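Local coordinates for DNA repair protein PprA (Deinococcus deserti, PDB 6MC8) that binds DNA and forms dimers, with probable roles in the repair of radiation-induced damage, genome segregation and filament formation, at residues L75-R79 / W80-L84; R159-I162 / E163-D167. The protein carries 2 engineered substitutions. One frame throughout, in Å; residues are numbered along the deposited sequence.

Contact 1: L75-R79 / W80-L84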
# COMPACT_ATOMS: atom_id res chain seq x y z
N LEU A 75 5.06 6.73 -22.45
CA LEU A 75 5.71 8.02 -22.32
C LEU A 75 4.87 9.13 -22.94
O LEU A 75 4.87 10.26 -22.45
CB LEU A 75 7.11 7.97 -22.94
CG LEU A 75 7.97 9.23 -22.80
CD1 LEU A 75 8.18 9.57 -21.33
CD2 LEU A 75 9.30 9.07 -23.49
N ALA A 76 4.13 8.80 -24.00
CA ALA A 76 3.24 9.79 -24.60
C ALA A 76 2.05 10.09 -23.71
O ALA A 76 1.57 11.23 -23.66
CB ALA A 76 2.79 9.31 -25.98
N HIS A 77 1.55 9.08 -22.99
CA HIS A 77 0.42 9.32 -22.09
C HIS A 77 0.85 10.06 -20.82
O HIS A 77 0.01 10.69 -20.17
CB HIS A 77 -0.28 8.02 -21.73
CG HIS A 77 -1.27 7.57 -22.76
ND1 HIS A 77 -2.46 8.22 -22.97
CD2 HIS A 77 -1.26 6.52 -23.61
CE1 HIS A 77 -3.13 7.61 -23.92
NE2 HIS A 77 -2.43 6.57 -24.33
N ASP A 78 2.13 9.98 -20.46
CA ASP A 78 2.62 10.79 -19.35
C ASP A 78 2.62 12.26 -19.71
O ASP A 78 2.55 13.13 -18.83
CB ASP A 78 4.04 10.35 -18.96
CG ASP A 78 4.07 9.00 -18.30
OD1 ASP A 78 3.08 8.63 -17.64
OD2 ASP A 78 5.09 8.30 -18.45
N ARG A 79 2.69 12.57 -21.00
CA ARG A 79 2.83 13.93 -21.47
C ARG A 79 1.54 14.49 -22.05
O ARG A 79 1.30 15.69 -21.95
CB ARG A 79 3.97 13.98 -22.48
CG ARG A 79 5.28 13.68 -21.82
CD ARG A 79 6.39 13.56 -22.80
NE ARG A 79 7.67 13.40 -22.14
CZ ARG A 79 8.83 13.30 -22.78
NH1 ARG A 79 8.86 13.36 -24.10
NH2 ARG A 79 9.95 13.16 -22.10
N TRP A 80 0.70 13.63 -22.63
CA TRP A 80 -0.62 14.06 -23.07
C TRP A 80 -1.49 14.47 -21.89
O TRP A 80 -2.31 15.39 -22.02
CB TRP A 80 -1.28 12.93 -23.86
CG TRP A 80 -0.72 12.76 -25.22
CD1 TRP A 80 -0.06 13.69 -25.96
CD2 TRP A 80 -0.70 11.55 -25.99
NE1 TRP A 80 0.33 13.16 -27.16
CE2 TRP A 80 -0.04 11.84 -27.20
CE3 TRP A 80 -1.18 10.26 -25.78
CZ2 TRP A 80 0.13 10.89 -28.20
CZ3 TRP A 80 -1.01 9.32 -26.77
CH2 TRP A 80 -0.35 9.64 -27.96
N GLY A 81 -1.32 13.83 -20.74
CA GLY A 81 -1.97 14.23 -19.50
C GLY A 81 -3.47 14.05 -19.50
O GLY A 81 -4.21 14.94 -19.06
N LEU A 82 -3.93 12.91 -19.98
CA LEU A 82 -5.35 12.66 -20.11
C LEU A 82 -5.98 12.16 -18.82
O LEU A 82 -7.21 12.06 -18.75
CB LEU A 82 -5.60 11.66 -21.24
CG LEU A 82 -5.02 12.11 -22.59
CD1 LEU A 82 -5.25 11.05 -23.66
CD2 LEU A 82 -5.56 13.45 -23.03
N GLY A 83 -5.18 11.87 -17.81
CA GLY A 83 -5.72 11.33 -16.57
C GLY A 83 -6.01 9.85 -16.65
O GLY A 83 -7.00 9.39 -16.06
N LEU A 84 -5.18 9.10 -17.35
CA LEU A 84 -5.38 7.67 -17.55
C LEU A 84 -4.24 6.87 -16.94
O LEU A 84 -3.92 5.78 -17.41
CB LEU A 84 -5.53 7.35 -19.04
CG LEU A 84 -6.61 8.15 -19.76
CD1 LEU A 84 -6.69 7.77 -21.23
CD2 LEU A 84 -7.96 8.02 -19.09
O HOH W 1 -2.51 9.48 -18.52
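A76 and H77 meet W80 at the C-terminal end of helix 62-80, where G81, with positive phi, is the first residue to leave helical geometry. Backbone bonds mark the last turn. W80 N donates to A76 O at 2.8 Å with an N-H...O angle of 158°, and A76 O also accepts from R79 N. The bond from G81 N to H77 O is weak at 3.5 Å. The aromatic contacts follow from the indole folding back along the helix: CG of W80 is anti to its own carbonyl carbon (chi1 -74°), which lays the ring over A76. The methyl CB of A76 sits 3.7 Å from the centroid of the six-membered ring, almost on its normal, a CH-pi contact. On its edge the same indole meets the face of H77 in a T-shaped pair, with planes at 88° and W80 CE3 3.7 Å from H77 ND1. L82 adds its methyl CD1 at the edge of the imidazole, in van der Waals contact, while H89 stacks on H77 and Y126 meets it edge-to-face. NE1 of W80 bonds T45 OG1. A water joins the helix end to the loop, donating to H77 O at 3.2 Å and accepting from L84 N at 2.9 Å.

Contact 2: R159-I162 / E163-D167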
# COMPACT_ATOMS: atom_id res chain seq x y z
N ARG A 159 7.45 14.75 3.66
CA ARG A 159 8.69 14.19 4.18
C ARG A 159 8.45 12.84 4.84
O ARG A 159 9.26 11.91 4.69
CB ARG A 159 9.33 15.17 5.17
CG ARG A 159 10.66 14.72 5.71
CD ARG A 159 11.31 15.82 6.52
NE ARG A 159 11.70 16.94 5.68
CZ ARG A 159 12.85 17.00 5.02
NH1 ARG A 159 13.73 16.01 5.12
NH2 ARG A 159 13.14 18.05 4.27
N VAL A 160 7.33 12.69 5.54
CA VAL A 160 7.02 11.42 6.18
C VAL A 160 6.51 10.41 5.15
O VAL A 160 6.81 9.21 5.24
CB VAL A 160 6.03 11.65 7.33
CG1 VAL A 160 5.67 10.35 8.03
CG2 VAL A 160 6.59 12.63 8.33
N LEU A 161 5.77 10.88 4.15
CA LEU A 161 5.22 9.99 3.13
C LEU A 161 6.32 9.43 2.23
O LEU A 161 6.26 8.27 1.80
CB LEU A 161 4.17 10.72 2.31
CG LEU A 161 2.85 11.10 2.98
CD1 LEU A 161 2.07 12.06 2.11
CD2 LEU A 161 2.02 9.87 3.27
N ILE A 162 7.34 10.23 1.94
CA ILE A 162 8.43 9.77 1.09
C ILE A 162 9.38 8.87 1.88
O ILE A 162 9.74 7.78 1.42
CB ILE A 162 9.16 10.98 0.46
CG1 ILE A 162 8.28 11.65 -0.59
CG2 ILE A 162 10.45 10.58 -0.18
CD1 ILE A 162 8.77 13.01 -1.00
N GLU A 163 9.78 9.30 3.08
CA GLU A 163 10.77 8.55 3.85
C GLU A 163 10.18 7.28 4.44
O GLU A 163 10.78 6.20 4.35
CB GLU A 163 11.34 9.42 4.97
CG GLU A 163 12.26 10.53 4.53
CD GLU A 163 12.72 11.39 5.68
OE1 GLU A 163 12.16 11.24 6.79
OE2 GLU A 163 13.65 12.19 5.50
N ASP A 164 9.01 7.38 5.07
CA ASP A 164 8.54 6.36 5.99
C ASP A 164 7.37 5.55 5.46
O ASP A 164 7.14 4.44 5.95
CB ASP A 164 8.13 7.02 7.31
CG ASP A 164 9.28 7.71 7.99
OD1 ASP A 164 10.43 7.24 7.85
OD2 ASP A 164 9.05 8.74 8.65
N ALA A 165 6.63 6.04 4.49
CA ALA A 165 5.41 5.36 4.11
C ALA A 165 5.64 4.40 2.95
O ALA A 165 6.67 4.40 2.28
CB ALA A 165 4.33 6.37 3.74
N ARG A 166 4.63 3.56 2.73
CA ARG A 166 4.45 2.72 1.56
C ARG A 166 3.69 3.53 0.52
O ARG A 166 3.93 4.73 0.41
CB ARG A 166 3.75 1.42 1.94
CG ARG A 166 4.61 0.57 2.85
CD ARG A 166 3.84 -0.57 3.48
NE ARG A 166 4.64 -1.29 4.45
CZ ARG A 166 5.24 -2.46 4.22
NH1 ARG A 166 5.08 -3.06 3.05
NH2 ARG A 166 5.96 -3.03 5.16
N ASP A 167 2.92 2.86 -0.35
CA ASP A 167 2.10 3.52 -1.36
C ASP A 167 1.27 4.66 -0.78
O ASP A 167 0.57 4.50 0.23
CB ASP A 167 1.16 2.53 -2.04
CG ASP A 167 1.89 1.43 -2.76
OD1 ASP A 167 3.10 1.57 -3.01
OD2 ASP A 167 1.22 0.45 -3.14
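R159 and E163 lie side by side on the last turn of helix 156-163, an i to i+4 pair whose side chains point the same way. Their charged ends meet loosely: R159 NH1 is 3.8 Å from E163 OE2, a long salt bridge, with guanidinium and carboxylate planes 81° apart. The arginine reaches it with CG anti to the backbone N (chi1 -177°) and a bend at chi3, while the glutamate runs extended beyond CG and also lays its carboxyl carbon CD 3.9 Å from R159 CG. A glutamine in place of E163 would probably leave R159 without this nearby negative charge, losing the long ion pair. V160 and D164 instead cross at an angle, CG1 of the valine 3.8 Å from OD2 of the aspartate; V160 packs against V160 of the second subunit, and D164 against Q157 of that subunit. In the backbone, E163 N donates to R159 O, and D164 N to V160 O at 2.9 Å. As the chain leaves the helix, A165 turns its methyl back toward L161, whose carbonyl O is held by R185 NH1. That methyl, CB of A165, lies 3.3 Å from L161 O and 4.2 Å from L161 CD2.

From the N terminus, the chain first reaches contact 1, where helix 62-80 gives way to the loop before strand 89-95, the first strand of a three-stranded antiparallel sheet. After that sheet and helix 119-127 comes contact 2, at the exit of helix 156-163 toward strand 168-176, an outermost strand, within this chain, of a four-stranded antiparallel sheet. Each is a local turn; the two stand in series, neither nested nor crossed, with centres 25 Å apart and nearest atoms about 16 Å apart. Contact 1, near the chain's centre, packs against helices 35-43 and 119-127, and D78 forms a salt bridge with R265 of strand 261-267. Contact 2, at the periphery, packs on helix 274-304, F168 and the second subunit.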